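Local coordinates for protein glycerol-3-phosphate dehydrogenase [NAD(+)] (Dunaliella salina, PDB 6IUY) that probably interconverts dihydroxyacetone phosphate and sn-glycerol 3-phosphate with NAD(H) and, by pairing this dehydrogenase with a magnesium-binding phosphatase-type domain, allows direct conversion of dihydroxyacetone phosphate to glycerol, at residues A[416-429]-A[444-457]. Numbering follows the deposited sequence.
Sequences IAKEELSEAVIAYA and PYFAINLLADVPGA
Ser422 N on Tyr445 O begins a ladder of seven backbone hydrogen bonds that ends with Tyr428 N on Leu451 O and makes parallel strands 422-427 and 446-451 a worked example of the beta-alpha-beta unit, here joined through helix 431-441, on which Ile426 packs, at one edge of the mixed sheet in the NAD-binding part of the dehydrogenase. The second strand is the outermost of that sheet within the chain; the first is also bonded to strand 404-408.

Side chains alternate between two faces. On one, Phe446 has CG anti to its backbone N (chi1 -166°), which swings the ring back over the neighbouring strand: its rim meets Ser422 CB edge-on, while CZ reaches Ala424 CB at 3.5 Å. Further along, Ile426 lies beside Leu450, both pointing the same way, and its CD1 meets Ile448 CD1. The other face carries Val425, whose CG1 lies 3.7 Å from Leu451 CD2, the two side chains crossing at about a right angle.

Aromatic rings mark both ends. The Glu419 carboxylate stacks on Tyr445, the planes only 15° apart, and Glu419 CG sits 3.8 Å from the ring centroid in a CH-pi contact over the face. Glu419 OE2 continues to Arg273 in a salt bridge, and the Tyr445 hydroxyl is hydrogen-bonded to Gln277. Replacing Tyr445 by an alanine is likely to leave Glu419 without the ring against its CG and carboxylate, and Gln277 and the water on Ile416 O without their hydroxyl. At the far end, Tyr428, its ring folded back above its own backbone, thereby lays one face against Ala452 CA and Leu451 O. That same carbonyl oxygen, Leu451 O, accepts from Tyr428 N at 3.1 Å, with a C=O...N angle of 174°.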
loop_
_atom_site.group_PDB
_atom_site.type_symbol
_atom_site.label_atom_id
_atom_site.label_comp_id
_atom_site.label_asym_id
_atom_site.label_seq_id
_atom_site.Cartn_x
_atom_site.Cartn_y
_atom_site.Cartn_z
ATOM N N ILE A 416 -15.856 6.190 -16.064
ATOM C CA ILE A 416 -15.507 7.587 -15.829
ATOM C C ILE A 416 -16.170 8.474 -16.882
ATOM O O ILE A 416 -16.597 9.585 -16.589
ATOM C CB ILE A 416 -13.995 7.754 -15.838
ATOM C CG1 ILE A 416 -13.404 6.926 -14.692
ATOM C CG2 ILE A 416 -13.598 9.211 -15.748
ATOM C CD1 ILE A 416 -11.894 6.673 -14.821
ATOM N N ALA A 417 -16.293 7.971 -18.105
ATOM C CA ALA A 417 -16.978 8.723 -19.163
ATOM C C ALA A 417 -18.446 8.943 -18.803
ATOM O O ALA A 417 -19.100 9.847 -19.320
ATOM C CB ALA A 417 -16.865 7.991 -20.501
ATOM N N LYS A 418 -18.962 8.113 -17.903
ATOM C CA LYS A 418 -20.344 8.240 -17.468
ATOM C C LYS A 418 -20.396 8.981 -16.140
ATOM O O LYS A 418 -21.456 9.119 -15.532
ATOM C CB LYS A 418 -20.999 6.864 -17.367
ATOM C CG LYS A 418 -21.383 6.311 -18.742
ATOM C CD LYS A 418 -21.223 4.820 -18.832
ATOM C CE LYS A 418 -22.188 4.126 -17.897
ATOM N NZ LYS A 418 -22.031 2.643 -17.905
ATOM N N GLU A 419 -19.233 9.451 -15.703
ATOM C CA GLU A 419 -19.117 10.264 -14.499
ATOM C C GLU A 419 -19.402 9.503 -13.201
ATOM O O GLU A 419 -19.835 10.094 -12.207
ATOM C CB GLU A 419 -20.049 11.482 -14.609
ATOM C CG GLU A 419 -19.765 12.348 -15.850
ATOM C CD GLU A 419 -20.440 13.717 -15.814
ATOM O OE1 GLU A 419 -21.276 13.961 -14.912
ATOM O OE2 GLU A 419 -20.117 14.558 -16.686
ATOM N N GLU A 420 -19.161 8.194 -13.206
ATOM C CA GLU A 420 -19.124 7.433 -11.964
ATOM C C GLU A 420 -17.903 7.875 -11.158
ATOM O O GLU A 420 -16.829 8.118 -11.725
ATOM C CB GLU A 420 -19.075 5.938 -12.242
ATOM C CG GLU A 420 -20.161 5.462 -13.213
ATOM C CD GLU A 420 -20.220 3.938 -13.356
ATOM O OE1 GLU A 420 -19.437 3.242 -12.672
ATOM O OE2 GLU A 420 -21.052 3.434 -14.152
ATOM N N LEU A 421 -18.061 7.978 -9.841
ATOM C CA LEU A 421 -17.010 8.535 -8.991
ATOM C C LEU A 421 -15.754 7.718 -9.083
ATOM O O LEU A 421 -15.788 6.495 -8.967
ATOM C CB LEU A 421 -17.454 8.619 -7.527
ATOM C CG LEU A 421 -18.564 9.608 -7.154
ATOM C CD1 LEU A 421 -18.249 10.286 -5.818
ATOM C CD2 LEU A 421 -18.794 10.647 -8.226
ATOM N N SER A 422 -14.635 8.403 -9.279
ATOM C CA SER A 422 -13.366 7.740 -9.495
ATOM C C SER A 422 -12.248 8.628 -8.980
ATOM O O SER A 422 -12.500 9.730 -8.503
ATOM C CB SER A 422 -13.176 7.425 -10.979
ATOM O OG SER A 422 -12.119 6.493 -11.143
ATOM N N GLU A 423 -11.012 8.155 -9.050
ATOM C CA GLU A 423 -9.897 8.939 -8.531
ATOM C C GLU A 423 -8.625 8.562 -9.261
ATOM O O GLU A 423 -8.544 7.513 -9.908
ATOM C CB GLU A 423 -9.743 8.759 -7.000
ATOM C CG GLU A 423 -9.701 7.327 -6.509
ATOM C CD GLU A 423 -9.652 7.184 -4.965
ATOM O OE1 GLU A 423 -10.483 7.788 -4.250
ATOM O OE2 GLU A 423 -8.791 6.423 -4.470
ATOM N N ALA A 424 -7.630 9.437 -9.193
ATOM C CA ALA A 424 -6.346 9.138 -9.796
ATOM C C ALA A 424 -5.245 9.894 -9.094
ATOM O O ALA A 424 -5.492 10.897 -8.448
ATOM C CB ALA A 424 -6.347 9.492 -11.291
ATOM N N VAL A 425 -4.029 9.411 -9.258
ATOM C CA VAL A 425 -2.834 10.119 -8.825
ATOM C C VAL A 425 -2.280 10.925 -9.998
ATOM O O VAL A 425 -2.212 10.409 -11.112
ATOM C CB VAL A 425 -1.737 9.138 -8.368
ATOM C CG1 VAL A 425 -0.372 9.783 -8.495
ATOM C CG2 VAL A 425 -2.004 8.608 -6.948
ATOM N N ILE A 426 -1.874 12.170 -9.759
ATOM C CA ILE A 426 -1.020 12.848 -10.723
ATOM C C ILE A 426 0.351 13.016 -10.111
ATOM O O ILE A 426 0.502 13.698 -9.111
ATOM C CB ILE A 426 -1.590 14.218 -11.163
ATOM C CG1 ILE A 426 -2.655 14.002 -12.246
ATOM C CG2 ILE A 426 -0.470 15.103 -11.700
ATOM C CD1 ILE A 426 -3.264 15.289 -12.826
ATOM N N ALA A 427 1.352 12.375 -10.707
ATOM C CA ALA A 427 2.709 12.485 -10.218
ATOM C C ALA A 427 3.442 13.538 -11.032
ATOM O O ALA A 427 3.684 13.336 -12.220
ATOM C CB ALA A 427 3.409 11.152 -10.299
ATOM N N TYR A 428 3.789 14.653 -10.392
ATOM C CA TYR A 428 4.291 15.831 -11.105
ATOM C C TYR A 428 5.799 15.819 -11.271
ATOM O O TYR A 428 6.536 15.320 -10.411
ATOM C CB TYR A 428 3.848 17.123 -10.397
ATOM C CG TYR A 428 4.165 17.201 -8.914
ATOM C CD1 TYR A 428 5.476 17.355 -8.463
ATOM C CD2 TYR A 428 3.150 17.141 -7.961
ATOM C CE1 TYR A 428 5.762 17.433 -7.109
ATOM C CE2 TYR A 428 3.431 17.230 -6.603
ATOM C CZ TYR A 428 4.735 17.376 -6.191
ATOM O OH TYR A 428 5.011 17.450 -4.848
ATOM N N ALA A 429 6.249 16.372 -12.395
ATOM C CA ALA A 429 7.667 16.463 -12.707
ATOM C C ALA A 429 8.321 17.479 -11.785
ATOM O O ALA A 429 9.468 17.325 -11.372
ATOM C CB ALA A 429 7.865 16.854 -14.184
ATOM N N PRO A 444 -15.682 16.986 -10.323
ATOM C CA PRO A 444 -16.349 16.568 -9.081
ATOM C C PRO A 444 -16.481 15.053 -8.957
ATOM O O PRO A 444 -16.683 14.568 -7.849
ATOM C CB PRO A 444 -17.725 17.223 -9.180
ATOM C CG PRO A 444 -17.529 18.369 -10.116
ATOM C CD PRO A 444 -16.512 17.902 -11.114
ATOM N N TYR A 445 -16.344 14.321 -10.063
ATOM C CA TYR A 445 -16.438 12.860 -10.045
ATOM C C TYR A 445 -15.072 12.216 -10.287
ATOM O O TYR A 445 -14.941 11.001 -10.407
ATOM C CB TYR A 445 -17.442 12.382 -11.109
ATOM C CG TYR A 445 -17.126 12.929 -12.477
ATOM C CD1 TYR A 445 -16.225 12.282 -13.315
ATOM C CD2 TYR A 445 -17.699 14.111 -12.918
ATOM C CE1 TYR A 445 -15.920 12.793 -14.576
ATOM C CE2 TYR A 445 -17.396 14.638 -14.165
ATOM C CZ TYR A 445 -16.504 13.977 -14.991
ATOM O OH TYR A 445 -16.205 14.502 -16.236
ATOM N N PHE A 446 -14.043 13.038 -10.369
ATOM C CA PHE A 446 -12.710 12.531 -10.648
ATOM C C PHE A 446 -11.718 13.259 -9.731
ATOM O O PHE A 446 -11.218 14.335 -10.074
ATOM C CB PHE A 446 -12.369 12.712 -12.147
ATOM C CG PHE A 446 -11.166 11.918 -12.598
ATOM C CD1 PHE A 446 -11.191 10.530 -12.580
ATOM C CD2 PHE A 446 -10.012 12.558 -13.038
ATOM C CE1 PHE A 446 -10.103 9.776 -12.989
ATOM C CE2 PHE A 446 -8.899 11.817 -13.453
ATOM C CZ PHE A 446 -8.948 10.412 -13.418
ATOM N N ALA A 447 -11.483 12.679 -8.546
ATOM C CA ALA A 447 -10.629 13.281 -7.518
ATOM C C ALA A 447 -9.161 13.034 -7.784
ATOM O O ALA A 447 -8.735 11.906 -8.091
ATOM C CB ALA A 447 -10.995 12.759 -6.131
ATOM N N ILE A 448 -8.378 14.096 -7.643
ATOM C CA ILE A 448 -6.953 14.023 -7.936
ATOM C C ILE A 448 -6.113 14.153 -6.672
ATOM O O ILE A 448 -6.403 14.972 -5.799
ATOM C CB ILE A 448 -6.544 15.108 -8.937
ATOM C CG1 ILE A 448 -7.155 14.809 -10.310
ATOM C CG2 ILE A 448 -5.036 15.211 -9.027
ATOM C CD1 ILE A 448 -6.446 13.720 -11.067
ATOM N N ASN A 449 -5.072 13.333 -6.599
ATOM C CA ASN A 449 -4.116 13.340 -5.509
ATOM C C ASN A 449 -2.717 13.611 -6.064
ATOM O O ASN A 449 -2.239 12.858 -6.923
ATOM C CB ASN A 449 -4.185 11.987 -4.776
ATOM C CG ASN A 449 -3.175 11.858 -3.660
ATOM O OD1 ASN A 449 -2.736 12.851 -3.074
ATOM N ND2 ASN A 449 -2.802 10.616 -3.348
ATOM N N LEU A 450 -2.055 14.672 -5.591
ATOM C CA LEU A 450 -0.715 15.015 -6.102
ATOM C C LEU A 450 0.393 14.295 -5.346
ATOM O O LEU A 450 0.395 14.218 -4.123
ATOM C CB LEU A 450 -0.461 16.529 -6.052
ATOM C CG LEU A 450 -1.282 17.427 -6.975
ATOM C CD1 LEU A 450 -0.880 18.886 -6.792
ATOM C CD2 LEU A 450 -1.154 17.039 -8.437
ATOM N N LEU A 451 1.345 13.773 -6.099
ATOM C CA LEU A 451 2.403 12.961 -5.545
ATOM C C LEU A 451 3.659 13.373 -6.250
ATOM O O LEU A 451 3.599 13.721 -7.425
ATOM C CB LEU A 451 2.144 11.478 -5.774
ATOM C CG LEU A 451 1.620 10.623 -4.636
ATOM C CD1 LEU A 451 0.434 11.281 -4.017
ATOM C CD2 LEU A 451 1.249 9.262 -5.194
ATOM N N ALA A 452 4.795 13.319 -5.562
ATOM C CA ALA A 452 6.049 13.640 -6.217
ATOM C C ALA A 452 6.659 12.417 -6.913
ATOM O O ALA A 452 7.522 12.577 -7.781
ATOM C CB ALA A 452 7.016 14.225 -5.227
ATOM N N ASP A 453 6.195 11.208 -6.569
ATOM C CA ASP A 453 6.851 9.965 -7.024
ATOM C C ASP A 453 6.473 9.534 -8.451
ATOM O O ASP A 453 5.701 8.580 -8.631
ATOM C CB ASP A 453 6.534 8.796 -6.057
ATOM C CG ASP A 453 7.346 7.537 -6.369
ATOM O OD1 ASP A 453 8.102 7.526 -7.366
ATOM O OD2 ASP A 453 7.235 6.543 -5.620
ATOM N N VAL A 454 7.039 10.193 -9.463
ATOM C CA VAL A 454 6.691 9.868 -10.849
ATOM C C VAL A 454 7.164 8.459 -11.244
ATOM O O VAL A 454 6.440 7.718 -11.911
ATOM C CB VAL A 454 7.279 10.898 -11.861
ATOM C CG1 VAL A 454 7.171 10.362 -13.288
ATOM C CG2 VAL A 454 6.564 12.248 -11.757
ATOM N N PRO A 455 8.382 8.081 -10.843
ATOM C CA PRO A 455 8.804 6.727 -11.218
ATOM C C PRO A 455 7.948 5.610 -10.583
ATOM O O PRO A 455 7.802 4.552 -11.190
ATOM C CB PRO A 455 10.263 6.652 -10.735
ATOM C CG PRO A 455 10.510 7.870 -9.925
ATOM C CD PRO A 455 9.476 8.889 -10.267
ATOM N N GLY A 456 7.375 5.836 -9.404
ATOM C CA GLY A 456 6.596 4.786 -8.751
ATOM C C GLY A 456 5.185 4.641 -9.304
ATOM O O GLY A 456 4.726 3.522 -9.567
ATOM N N ALA A 457 4.500 5.772 -9.463
ATOM C CA ALA A 457 3.179 5.823 -10.076
ATOM C C ALA A 457 3.208 5.203 -11.464
ATOM O O ALA A 457 2.350 4.378 -11.823
ATOM C CB ALA A 457 2.670 7.271 -10.170
HETATM O O HOH W 1 -16.332 12.107 -18.158
#